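Gamma-glutamyltransferase 1 Threonine peptidase. MEROPS family T03 (Pseudomonas nitroreducens, PDB 7D9E) catalyses the transfer of gamma-glutamyl groups from donors such as glutathione to amino-acid acceptors or to water, and belongs to the threonine peptidase family T03. Local coordinates at the interface of chains A and B. Sequence-based numbering; all coordinates share one arbitrary frame. Chains: chain A, Gamma-glutamyltransferase 1 Threonine peptidase. MEROPS family T03; chain B, Gamma-glutamyltransferase 1 Threonine peptidase. MEROPS family T03.

Contact 1: the interface of chains A and B. Residues chain A 69, 171, 174, 178, 184, 188, 191; chain B 23-24, 36.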
loop_
_atom_site.group_PDB
_atom_site.type_symbol
_atom_site.label_atom_id
_atom_site.label_comp_id
_atom_site.label_asym_id
_atom_site.label_seq_id
_atom_site.Cartn_x
_atom_site.Cartn_y
_atom_site.Cartn_z
ATOM N N PRO A 69 -13.589 -5.725 -1.545
ATOM C CA PRO A 69 -12.943 -6.414 -2.685
ATOM C C PRO A 69 -12.243 -5.494 -3.683
ATOM O O PRO A 69 -11.481 -5.989 -4.546
ATOM C CB PRO A 69 -14.115 -7.137 -3.368
ATOM C CG PRO A 69 -15.325 -6.368 -2.955
ATOM C CD PRO A 69 -15.036 -5.952 -1.527
ATOM N N ARG A 171 -16.451 0.931 -7.988
ATOM C CA ARG A 171 -16.950 -0.075 -8.913
ATOM C C ARG A 171 -17.274 0.531 -10.272
ATOM O O ARG A 171 -16.929 -0.040 -11.314
ATOM C CB ARG A 171 -18.172 -0.789 -8.324
ATOM C CG ARG A 171 -18.495 -2.117 -9.027
ATOM C CD ARG A 171 -19.941 -2.500 -8.938
ATOM N NE ARG A 171 -20.757 -1.709 -9.845
ATOM C CZ ARG A 171 -21.924 -2.087 -10.346
ATOM N NH1 ARG A 171 -22.426 -3.278 -10.030
ATOM N NH2 ARG A 171 -22.578 -1.303 -11.195
ATOM N N ALA A 174 -14.166 1.214 -12.177
ATOM C CA ALA A 174 -13.576 -0.010 -12.704
ATOM C C ALA A 174 -14.350 -0.494 -13.919
ATOM O O ALA A 174 -13.754 -0.924 -14.915
ATOM C CB ALA A 174 -13.568 -1.090 -11.624
ATOM N N PHE A 178 -12.859 -1.510 -17.456
ATOM C CA PHE A 178 -12.937 -2.877 -17.966
ATOM C C PHE A 178 -13.736 -2.952 -19.267
ATOM O O PHE A 178 -13.516 -3.858 -20.072
ATOM C CB PHE A 178 -13.526 -3.829 -16.912
ATOM C CG PHE A 178 -12.774 -3.851 -15.610
ATOM C CD1 PHE A 178 -11.413 -3.636 -15.576
ATOM C CD2 PHE A 178 -13.443 -4.115 -14.403
ATOM C CE1 PHE A 178 -10.731 -3.658 -14.363
ATOM C CE2 PHE A 178 -12.771 -4.148 -13.212
ATOM C CZ PHE A 178 -11.428 -3.934 -13.194
ATOM N N PHE A 184 -15.931 -9.354 -14.974
ATOM C CA PHE A 184 -16.181 -8.628 -13.736
ATOM C C PHE A 184 -17.667 -8.480 -13.453
ATOM O O PHE A 184 -18.120 -8.703 -12.324
ATOM C CB PHE A 184 -15.543 -7.243 -13.842
ATOM C CG PHE A 184 -15.721 -6.397 -12.615
ATOM C CD1 PHE A 184 -15.068 -6.713 -11.441
ATOM C CD2 PHE A 184 -16.517 -5.259 -12.645
ATOM C CE1 PHE A 184 -15.204 -5.922 -10.309
ATOM C CE2 PHE A 184 -16.656 -4.468 -11.515
ATOM C CZ PHE A 184 -16.001 -4.795 -10.347
ATOM N N PHE A 188 -19.650 -9.092 -9.872
ATOM C CA PHE A 188 -19.806 -7.882 -9.063
ATOM C C PHE A 188 -20.911 -6.987 -9.589
ATOM O O PHE A 188 -21.117 -5.884 -9.066
ATOM C CB PHE A 188 -18.453 -7.180 -8.947
ATOM C CG PHE A 188 -17.488 -7.962 -8.131
ATOM C CD1 PHE A 188 -16.709 -8.952 -8.706
ATOM C CD2 PHE A 188 -17.397 -7.770 -6.759
ATOM C CE1 PHE A 188 -15.840 -9.711 -7.938
ATOM C CE2 PHE A 188 -16.545 -8.531 -5.999
ATOM C CZ PHE A 188 -15.762 -9.510 -6.574
ATOM N N MET A 191 -23.378 -5.741 -6.900
ATOM C CA MET A 191 -22.926 -4.785 -5.907
ATOM C C MET A 191 -23.671 -3.480 -6.108
ATOM O O MET A 191 -23.511 -2.810 -7.130
ATOM C CB MET A 191 -21.446 -4.533 -6.105
ATOM C CG MET A 191 -20.550 -5.490 -5.404
ATOM S SD MET A 191 -18.938 -4.782 -5.519
ATOM C CE MET A 191 -18.519 -4.585 -3.761
ATOM N N ASP B 23 -8.297 -0.337 -8.383
ATOM C CA ASP B 23 -9.474 -0.834 -7.676
ATOM C C ASP B 23 -10.147 -1.935 -8.488
ATOM O O ASP B 23 -10.452 -1.761 -9.676
ATOM C CB ASP B 23 -10.456 0.295 -7.396
ATOM C CG ASP B 23 -10.044 1.179 -6.221
ATOM O OD1 ASP B 23 -9.099 0.843 -5.472
ATOM O OD2 ASP B 23 -10.678 2.232 -6.054
ATOM N N PHE B 24 -10.351 -3.081 -7.839
ATOM C CA PHE B 24 -10.881 -4.301 -8.432
ATOM C C PHE B 24 -9.888 -4.959 -9.384
ATOM O O PHE B 24 -10.255 -5.888 -10.123
ATOM C CB PHE B 24 -12.248 -4.054 -9.069
ATOM C CG PHE B 24 -13.312 -3.620 -8.077
ATOM C CD1 PHE B 24 -13.973 -4.566 -7.294
ATOM C CD2 PHE B 24 -13.650 -2.285 -7.933
ATOM C CE1 PHE B 24 -14.962 -4.160 -6.395
ATOM C CE2 PHE B 24 -14.631 -1.891 -7.042
ATOM C CZ PHE B 24 -15.294 -2.829 -6.295
ATOM N N LEU B 36 -11.023 -11.857 -7.326
ATOM C CA LEU B 36 -10.424 -11.047 -8.377
ATOM C C LEU B 36 -8.919 -11.257 -8.431
ATOM O O LEU B 36 -8.252 -11.401 -7.404
ATOM C CB LEU B 36 -10.658 -9.562 -8.097
ATOM C CG LEU B 36 -12.098 -9.149 -8.393
ATOM C CD1 LEU B 36 -12.510 -7.949 -7.564
ATOM C CD2 LEU B 36 -12.272 -8.911 -9.900
#
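B:Phe24 lies in a loop with a left-handed backbone (phi 71°) and faces A:Arg171 and A:Ala174 on helix 165-178 and A:Phe184 on helix 184-188. This is an apolar knob-in-pocket contact between the large and small subunits of the gamma-glutamyltranspeptidase. The B:Phe24 ring, held beside its backbone N (chi1 -62°), turns its rim toward helix 165-178 and packs on chain A, with B:Leu36 CD1 also at its edge. A:Phe184 brings the CE1-CZ side of its ring over one face, edge-to-face with the planes 67° apart, and A:Phe184 CE1 comes to 3.5 Å from B:Phe24 CD1. On the rim, B:Phe24 CE2 touches A:Arg171 CA on the helix at 3.5 Å. The methyl of A:Ala174 sits by B:Phe24 CD2 and also meets the carbonyl oxygen of B:Asp23 (CB to O 3.7 Å). The thioether of A:Met191 comes tip to tip with the ring, SD 4.1 Å from B:Phe24 CE1, while A:Pro69 lies alongside. B:Leu36 meets A:Phe188 tip to tip, CD1 to CZ 3.7 Å, and puts its other methyl, CD2, at the edge of the A:Phe184 ring in plane. That ring is held between A:Phe188 CB on one face and A:Phe178 CE2 on the other, which should limit its turning. Behind the pocket, the bent side chain of A:Arg171 ties helix 165-178 to the end of helix 184-188 by a hydrogen bond from its guanidinium NH1 to A:Phe188 O at 3.1 Å.

Contact 2: the interface of chains A and B. Residues chain A 92, 94-96, 245-248, 250, 268; chain B 67, 69.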
loop_
_atom_site.group_PDB
_atom_site.type_symbol
_atom_site.label_atom_id
_atom_site.label_comp_id
_atom_site.label_asym_id
_atom_site.label_seq_id
_atom_site.Cartn_x
_atom_site.Cartn_y
_atom_site.Cartn_z
ATOM N N ASP A 92 7.289 -9.831 3.124
ATOM C CA ASP A 92 7.044 -9.415 1.751
ATOM C C ASP A 92 6.240 -10.518 1.083
ATOM O O ASP A 92 6.749 -11.623 0.876
ATOM C CB ASP A 92 8.408 -9.184 1.104
ATOM C CG ASP A 92 8.355 -9.028 -0.417
ATOM O OD1 ASP A 92 7.319 -9.291 -1.060
ATOM O OD2 ASP A 92 9.397 -8.596 -0.967
ATOM N N ARG A 94 4.503 -9.693 -1.823
ATOM C CA ARG A 94 4.268 -9.031 -3.091
ATOM C C ARG A 94 4.207 -10.053 -4.217
ATOM O O ARG A 94 4.891 -11.080 -4.194
ATOM C CB ARG A 94 5.449 -8.075 -3.327
ATOM C CG ARG A 94 5.457 -7.218 -4.591
ATOM C CD ARG A 94 4.363 -6.236 -4.650
ATOM N NE ARG A 94 4.707 -5.095 -5.524
ATOM C CZ ARG A 94 3.857 -4.118 -5.798
ATOM N NH1 ARG A 94 2.660 -4.158 -5.268
ATOM N NH2 ARG A 94 4.195 -3.126 -6.614
ATOM N N GLU A 95 3.358 -9.771 -5.197
ATOM C CA GLU A 95 3.288 -10.666 -6.343
ATOM C C GLU A 95 4.611 -10.706 -7.094
ATOM O O GLU A 95 5.418 -9.779 -7.050
ATOM C CB GLU A 95 2.221 -10.164 -7.305
ATOM C CG GLU A 95 0.827 -10.132 -6.738
ATOM C CD GLU A 95 0.429 -8.731 -6.301
ATOM O OE1 GLU A 95 1.247 -8.076 -5.613
ATOM O OE2 GLU A 95 -0.673 -8.256 -6.680
ATOM N N ILE A 96 4.797 -11.793 -7.848
ATOM C CA ILE A 96 5.952 -11.965 -8.722
ATOM C C ILE A 96 5.472 -12.080 -10.164
ATOM O O ILE A 96 4.374 -12.576 -10.439
ATOM C CB ILE A 96 6.863 -13.158 -8.358
ATOM C CG1 ILE A 96 6.089 -14.457 -8.348
ATOM C CG2 ILE A 96 7.533 -12.943 -6.979
ATOM C CD1 ILE A 96 6.945 -15.661 -8.017
ATOM N N TYR A 245 5.791 -19.969 -5.685
ATOM C CA TYR A 245 5.643 -18.713 -4.960
ATOM C C TYR A 245 6.121 -18.851 -3.513
ATOM O O TYR A 245 5.746 -19.791 -2.807
ATOM C CB TYR A 245 4.189 -18.209 -4.968
ATOM C CG TYR A 245 4.179 -16.836 -4.326
ATOM C CD1 TYR A 245 4.557 -15.717 -5.040
ATOM C CD2 TYR A 245 3.944 -16.690 -2.963
ATOM C CE1 TYR A 245 4.634 -14.467 -4.421
ATOM C CE2 TYR A 245 4.037 -15.464 -2.349
ATOM C CZ TYR A 245 4.384 -14.366 -3.081
ATOM O OH TYR A 245 4.489 -13.136 -2.442
ATOM N N GLN A 246 6.914 -17.879 -3.055
ATOM C CA GLN A 246 7.331 -17.817 -1.662
ATOM C C GLN A 246 7.194 -16.377 -1.176
ATOM O O GLN A 246 7.620 -15.442 -1.858
ATOM C CB GLN A 246 8.786 -18.270 -1.505
ATOM C CG GLN A 246 8.972 -19.737 -1.807
ATOM N N ALA A 247 6.601 -16.199 -0.007
ATOM C CA ALA A 247 6.753 -14.931 0.686
ATOM C C ALA A 247 8.149 -14.896 1.298
ATOM O O ALA A 247 8.784 -15.932 1.519
ATOM C CB ALA A 247 5.693 -14.787 1.764
ATOM N N LYS A 248 8.636 -13.688 1.564
ATOM C CA LYS A 248 9.997 -13.535 2.059
ATOM C C LYS A 248 10.015 -12.647 3.287
ATOM O O LYS A 248 9.495 -11.531 3.255
ATOM C CB LYS A 248 10.888 -12.900 0.981
ATOM C CG LYS A 248 11.098 -13.798 -0.239
ATOM C CD LYS A 248 11.923 -13.098 -1.311
ATOM N N ARG A 250 12.153 -10.143 5.423
ATOM C CA ARG A 250 13.269 -9.244 5.174
ATOM C C ARG A 250 13.509 -8.387 6.405
ATOM O O ARG A 250 12.614 -8.195 7.236
ATOM C CB ARG A 250 12.989 -8.307 3.984
ATOM C CG ARG A 250 12.452 -9.013 2.726
ATOM C CD ARG A 250 12.291 -8.011 1.618
ATOM N NE ARG A 250 11.836 -8.551 0.329
ATOM C CZ ARG A 250 12.617 -9.091 -0.598
ATOM N NH1 ARG A 250 13.922 -9.192 -0.415
ATOM N NH2 ARG A 250 12.070 -9.510 -1.731
ATOM N N PRO A 268 11.285 -4.670 -1.944
ATOM C CA PRO A 268 10.870 -3.964 -3.156
ATOM C C PRO A 268 9.896 -2.804 -2.987
ATOM O O PRO A 268 9.385 -2.316 -3.999
ATOM C CB PRO A 268 10.220 -5.085 -3.974
ATOM C CG PRO A 268 9.583 -5.924 -2.941
ATOM C CD PRO A 268 10.596 -5.974 -1.816
ATOM N N GLY B 67 9.712 -13.977 -12.329
ATOM C CA GLY B 67 9.975 -14.206 -10.920
ATOM C C GLY B 67 10.302 -12.972 -10.102
ATOM O O GLY B 67 10.582 -13.095 -8.894
ATOM N N ARG B 69 9.685 -9.211 -8.296
ATOM C CA ARG B 69 8.700 -8.379 -7.635
ATOM C C ARG B 69 8.769 -6.981 -8.223
ATOM O O ARG B 69 9.853 -6.417 -8.397
ATOM C CB ARG B 69 8.946 -8.336 -6.129
ATOM C CG ARG B 69 8.652 -9.662 -5.478
ATOM C CD ARG B 69 9.348 -9.798 -4.140
ATOM N NE ARG B 69 8.565 -10.575 -3.183
ATOM C CZ ARG B 69 8.564 -11.905 -3.119
ATOM N NH1 ARG B 69 9.282 -12.625 -3.961
ATOM N NH2 ARG B 69 7.832 -12.505 -2.198
#
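B:Arg69 reaches across the subunit boundary to meet the carboxylate of A:Asp92 tip to tip, a salt bridge between the two chains of this gamma-glutamyltranspeptidase, an N-terminal nucleophile hydrolase. B:Arg69 NE donates to A:Asp92 OD1 at 2.8 Å, approaching from above the carboxylate plane while the oxygen stays in the guanidinium plane; the two planes stand 82° apart. The terminal B:Arg69 NH2 uses a different mate: it gives a nearly straight hydrogen bond (173° at H) to the backbone carbonyl A:Gln246 O at 3.0 Å, in plane with both groups, and a weak one to A:Asp92 O. Both acceptors lie at its edge, which should hold the guanidinium against rotation, and it is flanked on its faces by A:Arg94 O and by CD of A:Lys248, a side chain modelled only as far as that atom. Chain A buries 140 Å² of B:Arg69. Its methylene stem runs past A:Pro268 and the A:Arg94 side chain, and an antiparallel beta bridge pairs B:Arg69 with A:Ile96. The isoleucine places CG1 between the backbone N and the carbonyl carbon (chi1 57°), which turns CG2 toward B:Arg69 NH1 at 3.5 Å and toward B:Gly67 O at 3.6 Å.

Further out, A:Arg250 grips A:Asp92 OD2 side-on with two nitrogens, NE at 2.8 Å and NH2 at 2.9 Å, its guanidinium turned nearly perpendicular to that of B:Arg69. The backbone N of A:Arg94 also donates to OD1, so each carboxylate oxygen is held by more than one donor. An alanine in place of A:Asp92 would probably leave the neighbouring guanidinium groups of B:Arg69 and A:Arg250 without their shared countercharge and B:Arg69 NE without its acceptor. The phenol A:Tyr245 OH donates to A:Arg94 O at 2.7 Å, which probably helps hold that carbonyl over the face of the B:Arg69 guanidinium.

Contact 1 and contact 2 lie about 24 Å apart between the centres of their C-alpha atoms and share no residue. Contact 1 draws on helices 165-178 and 184-188 of chain A and loop residues A:Pro69 and A:Met191, contact 2 on strands 87-93 and 248-250 and the loops beside them; chain B offers loops to both. One is apolar and the other charged, so the two chains are joined by unlike means at separate places. B:Phe24 follows B:Asn21 closely and B:Arg69 precedes B:Ser72 and B:Ser73, all three lining the 6-diazenyl-5-oxo-l-norleucine pocket, so both contacts may help position the substrate-binding loops.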